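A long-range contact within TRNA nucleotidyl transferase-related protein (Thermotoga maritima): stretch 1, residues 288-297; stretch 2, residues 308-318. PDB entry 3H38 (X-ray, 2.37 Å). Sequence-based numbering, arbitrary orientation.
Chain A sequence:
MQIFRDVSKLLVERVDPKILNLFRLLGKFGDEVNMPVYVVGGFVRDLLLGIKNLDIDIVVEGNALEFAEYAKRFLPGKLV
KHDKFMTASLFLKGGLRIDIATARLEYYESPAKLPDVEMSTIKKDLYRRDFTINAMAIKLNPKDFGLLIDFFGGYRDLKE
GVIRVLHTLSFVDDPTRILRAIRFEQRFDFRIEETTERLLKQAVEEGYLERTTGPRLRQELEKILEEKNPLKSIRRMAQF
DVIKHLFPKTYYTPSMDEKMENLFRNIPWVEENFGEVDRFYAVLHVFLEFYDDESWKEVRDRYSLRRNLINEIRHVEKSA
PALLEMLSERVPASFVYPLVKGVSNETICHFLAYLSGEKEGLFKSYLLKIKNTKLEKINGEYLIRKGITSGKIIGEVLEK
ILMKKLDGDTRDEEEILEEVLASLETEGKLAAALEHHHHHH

Stretch 1 288-297: LEFYDDESWK
Stretch 2, residues 308-318: NLINEIRHVEK

Stretch 1 leaves a helix at Leu288 (phi/psi -98/9), makes a type II beta turn from Leu288 to Tyr291 with Glu289 at -54/136 and Phe290 at 74/21, and enters a new helix at Asp293. Leu309 to Lys318 of stretch 2 lie in a helix that continues beyond the stretch. The two helix axes run at 131° between their N-to-C directions and approach to 11.6 Å; the turn residues Leu288 to Tyr291 supply over half of the area covered on stretch 1. Register is set by two CA pairs: Glu289 CA lies 6.3 Å from Glu317 CA. Trp296 CA lies 7.3 Å from Ile310 CA. In all, 587 Å² is buried.

The turn closes only weakly, Tyr291 N to Leu288 O at 3.4 Å, and the Phe290 amide within it is satisfied by the other stretch: Phe290 N donates to Glu317 OE1 at 2.8 Å, with an N-H...acceptor angle of 159°. The CA-to-CB bond of Glu317 (chi1 p, chi2 t, chi3 55°) points toward stretch 1, and its CB lies over one face of the Phe290 ring (chi1 m).

Arg314, extended (m, t, t), satisfies two acceptors along its guanidinium edge. NH1 donates to the Tyr291 backbone O at 2.7 Å (143°), while NH2 of Arg314 forms a salt bridge with Asp293 OD1 at 2.9 Å (156°); Arg314 NH1 reaches that same OD1 of Asp293 at 3.2 Å (138°). Charge pairing thus joins the first turn of one helix to the other helix. At the N-cap, Asp292 OD2 accepts from Ser295 OG at 2.7 Å, and Asp292 O accepts from Trp296 N at 2.8 Å.

Apolar packing completes the contact. Trp296 (chi1 t, chi2 -114°) receives Ile310 CB 3.6 Å from its five-membered-ring centroid, 16° off the normal, a CH-pi contact; its CH2 meets Leu309 CB at 3.8 Å. Leu288 CB touches Ile313 CD1 (m, t) at 3.6 Å. The Glu289 carboxylate oxygens are hydrogen-bonded elsewhere in the structure.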

# COMPACT_ATOMS: atom_id res chain seq x y z
N LEU A 288 -11.88 -0.59 -12.38
CA LEU A 288 -13.27 -0.15 -12.38
C LEU A 288 -13.77 0.44 -13.71
O LEU A 288 -14.88 0.97 -13.79
CB LEU A 288 -13.53 0.79 -11.19
CG LEU A 288 -13.98 0.19 -9.84
CD1 LEU A 288 -13.50 -1.23 -9.58
CD2 LEU A 288 -13.59 1.09 -8.70
N GLU A 289 -12.97 0.33 -14.77
CA GLU A 289 -13.47 0.72 -16.08
C GLU A 289 -14.77 -0.01 -16.42
O GLU A 289 -14.91 -1.21 -16.16
CB GLU A 289 -12.42 0.45 -17.15
CG GLU A 289 -11.26 1.43 -17.11
CD GLU A 289 -10.27 1.22 -18.25
OE1 GLU A 289 -9.46 2.14 -18.50
OE2 GLU A 289 -10.29 0.14 -18.90
N PHE A 290 -15.72 0.74 -16.97
CA PHE A 290 -16.94 0.18 -17.58
C PHE A 290 -17.96 -0.34 -16.57
O PHE A 290 -18.84 -1.14 -16.90
CB PHE A 290 -16.59 -0.90 -18.61
CG PHE A 290 -15.71 -0.39 -19.71
CD1 PHE A 290 -14.41 -0.85 -19.84
CD2 PHE A 290 -16.17 0.59 -20.59
CE1 PHE A 290 -13.59 -0.38 -20.84
CE2 PHE A 290 -15.35 1.07 -21.59
CZ PHE A 290 -14.06 0.59 -21.72
N TYR A 291 -17.83 0.16 -15.35
CA TYR A 291 -18.74 -0.21 -14.28
C TYR A 291 -20.04 0.56 -14.42
O TYR A 291 -20.05 1.78 -14.57
CB TYR A 291 -18.11 0.05 -12.91
CG TYR A 291 -17.50 -1.15 -12.24
CD1 TYR A 291 -17.85 -1.49 -10.94
CD2 TYR A 291 -16.58 -1.96 -12.90
CE1 TYR A 291 -17.31 -2.60 -10.31
CE2 TYR A 291 -16.02 -3.08 -12.27
CZ TYR A 291 -16.40 -3.38 -10.97
OH TYR A 291 -15.88 -4.48 -10.31
N ASP A 292 -21.14 -0.16 -14.38
CA ASP A 292 -22.46 0.44 -14.33
C ASP A 292 -22.67 1.14 -12.98
O ASP A 292 -22.01 0.82 -12.00
CB ASP A 292 -23.52 -0.65 -14.55
CG ASP A 292 -23.17 -1.96 -13.83
OD1 ASP A 292 -21.99 -2.42 -13.88
OD2 ASP A 292 -24.09 -2.54 -13.22
N ASP A 293 -23.63 2.03 -12.93
CA ASP A 293 -23.87 2.87 -11.78
C ASP A 293 -24.17 2.13 -10.50
O ASP A 293 -23.78 2.55 -9.45
CB ASP A 293 -25.05 3.78 -12.09
CG ASP A 293 -24.63 5.03 -12.79
OD1 ASP A 293 -23.48 5.43 -12.61
OD2 ASP A 293 -25.43 5.65 -13.51
N GLU A 294 -24.90 1.04 -10.57
CA GLU A 294 -25.25 0.27 -9.38
C GLU A 294 -24.09 -0.63 -8.96
O GLU A 294 -23.88 -0.86 -7.77
CB GLU A 294 -26.53 -0.54 -9.60
CG GLU A 294 -26.55 -1.41 -10.85
CD GLU A 294 -26.55 -0.59 -12.14
OE1 GLU A 294 -25.46 -0.19 -12.59
OE2 GLU A 294 -27.64 -0.35 -12.70
N SER A 295 -23.34 -1.12 -9.94
CA SER A 295 -22.13 -1.88 -9.62
C SER A 295 -21.14 -0.95 -8.94
O SER A 295 -20.53 -1.32 -7.95
CB SER A 295 -21.53 -2.52 -10.86
OG SER A 295 -22.40 -3.55 -11.32
N TRP A 296 -21.03 0.27 -9.47
CA TRP A 296 -20.24 1.32 -8.85
C TRP A 296 -20.67 1.65 -7.42
O TRP A 296 -19.84 1.65 -6.50
CB TRP A 296 -20.29 2.60 -9.70
CG TRP A 296 -20.01 3.88 -8.94
CD1 TRP A 296 -20.90 4.91 -8.70
CD2 TRP A 296 -18.77 4.28 -8.34
NE1 TRP A 296 -20.27 5.92 -7.99
CE2 TRP A 296 -18.97 5.55 -7.76
CE3 TRP A 296 -17.50 3.68 -8.24
CZ2 TRP A 296 -17.95 6.23 -7.08
CZ3 TRP A 296 -16.49 4.36 -7.56
CH2 TRP A 296 -16.72 5.63 -7.00
N LYS A 297 -21.94 1.96 -7.21
CA LYS A 297 -22.33 2.37 -5.87
C LYS A 297 -22.04 1.28 -4.84
O LYS A 297 -21.66 1.58 -3.70
CB LYS A 297 -23.78 2.84 -5.81
CG LYS A 297 -23.94 4.22 -6.43
CD LYS A 297 -25.36 4.73 -6.37
CE LYS A 297 -25.52 5.96 -7.25
NZ LYS A 297 -26.87 6.03 -7.85
N ASN A 308 -16.81 11.13 -6.74
CA ASN A 308 -16.46 11.61 -8.05
C ASN A 308 -15.65 10.64 -8.87
O ASN A 308 -15.47 10.86 -10.01
CB ASN A 308 -15.67 12.91 -7.91
CG ASN A 308 -16.26 14.03 -8.72
OD1 ASN A 308 -15.76 14.37 -9.79
ND2 ASN A 308 -17.33 14.61 -8.22
N LEU A 309 -15.10 9.61 -8.25
CA LEU A 309 -14.11 8.75 -8.88
C LEU A 309 -14.64 8.09 -10.15
O LEU A 309 -13.90 7.94 -11.14
CB LEU A 309 -13.62 7.67 -7.89
CG LEU A 309 -12.69 6.63 -8.50
CD1 LEU A 309 -11.29 7.22 -8.87
CD2 LEU A 309 -12.58 5.38 -7.63
N ILE A 310 -15.91 7.70 -10.11
CA ILE A 310 -16.53 7.07 -11.26
C ILE A 310 -16.55 8.06 -12.43
O ILE A 310 -16.36 7.67 -13.58
CB ILE A 310 -17.91 6.51 -10.95
CG1 ILE A 310 -18.31 5.49 -12.02
CG2 ILE A 310 -18.94 7.63 -10.81
CD1 ILE A 310 -17.34 4.34 -12.19
N ASN A 311 -16.73 9.34 -12.14
CA ASN A 311 -16.68 10.37 -13.19
C ASN A 311 -15.34 10.39 -13.93
O ASN A 311 -15.32 10.48 -15.16
CB ASN A 311 -16.96 11.76 -12.62
CG ASN A 311 -18.35 11.91 -12.07
OD1 ASN A 311 -19.30 11.34 -12.61
ND2 ASN A 311 -18.49 12.67 -10.99
N GLU A 312 -14.24 10.32 -13.17
CA GLU A 312 -12.88 10.47 -13.70
C GLU A 312 -12.44 9.25 -14.49
O GLU A 312 -11.78 9.37 -15.53
CB GLU A 312 -11.88 10.71 -12.58
CG GLU A 312 -12.17 11.96 -11.75
CD GLU A 312 -11.82 11.79 -10.27
OE1 GLU A 312 -12.66 12.18 -9.43
OE2 GLU A 312 -10.72 11.28 -9.96
N ILE A 313 -12.80 8.08 -13.97
CA ILE A 313 -12.58 6.83 -14.67
C ILE A 313 -13.29 6.88 -16.01
O ILE A 313 -12.71 6.57 -17.05
CB ILE A 313 -13.08 5.64 -13.83
CG1 ILE A 313 -12.13 5.40 -12.65
CG2 ILE A 313 -13.24 4.39 -14.69
CD1 ILE A 313 -12.50 4.23 -11.74
N ARG A 314 -14.55 7.30 -15.97
CA ARG A 314 -15.39 7.33 -17.15
C ARG A 314 -14.85 8.30 -18.18
O ARG A 314 -14.92 8.03 -19.38
CB ARG A 314 -16.83 7.66 -16.77
CG ARG A 314 -17.51 6.47 -16.11
CD ARG A 314 -18.96 6.72 -15.78
NE ARG A 314 -19.63 5.46 -15.51
CZ ARG A 314 -20.74 5.34 -14.80
NH1 ARG A 314 -21.29 4.15 -14.60
NH2 ARG A 314 -21.31 6.42 -14.28
N HIS A 315 -14.29 9.41 -17.72
CA HIS A 315 -13.65 10.33 -18.64
C HIS A 315 -12.56 9.60 -19.42
O HIS A 315 -12.49 9.71 -20.64
CB HIS A 315 -13.10 11.55 -17.90
CG HIS A 315 -12.39 12.54 -18.79
ND1 HIS A 315 -12.97 13.09 -19.92
CD2 HIS A 315 -11.16 13.09 -18.71
CE1 HIS A 315 -12.12 13.92 -20.49
NE2 HIS A 315 -11.01 13.95 -19.77
N VAL A 316 -11.73 8.83 -18.73
CA VAL A 316 -10.62 8.14 -19.39
C VAL A 316 -11.13 7.01 -20.27
O VAL A 316 -10.76 6.91 -21.44
CB VAL A 316 -9.54 7.64 -18.37
CG1 VAL A 316 -8.45 6.80 -19.05
CG2 VAL A 316 -8.91 8.82 -17.66
N GLU A 317 -12.01 6.17 -19.74
CA GLU A 317 -12.50 5.05 -20.54
C GLU A 317 -13.20 5.54 -21.79
O GLU A 317 -13.17 4.87 -22.81
CB GLU A 317 -13.39 4.10 -19.73
CG GLU A 317 -14.68 4.71 -19.24
CD GLU A 317 -15.41 3.81 -18.24
OE1 GLU A 317 -14.79 3.41 -17.22
OE2 GLU A 317 -16.60 3.51 -18.49
N LYS A 318 -13.82 6.71 -21.72
CA LYS A 318 -14.57 7.22 -22.87
C LYS A 318 -13.67 7.96 -23.86
O LYS A 318 -13.83 7.82 -25.06
CB LYS A 318 -15.74 8.10 -22.43
CG LYS A 318 -16.89 7.31 -21.80
CD LYS A 318 -17.99 8.24 -21.29
CE LYS A 318 -19.13 7.45 -20.68
NZ LYS A 318 -19.82 6.57 -21.67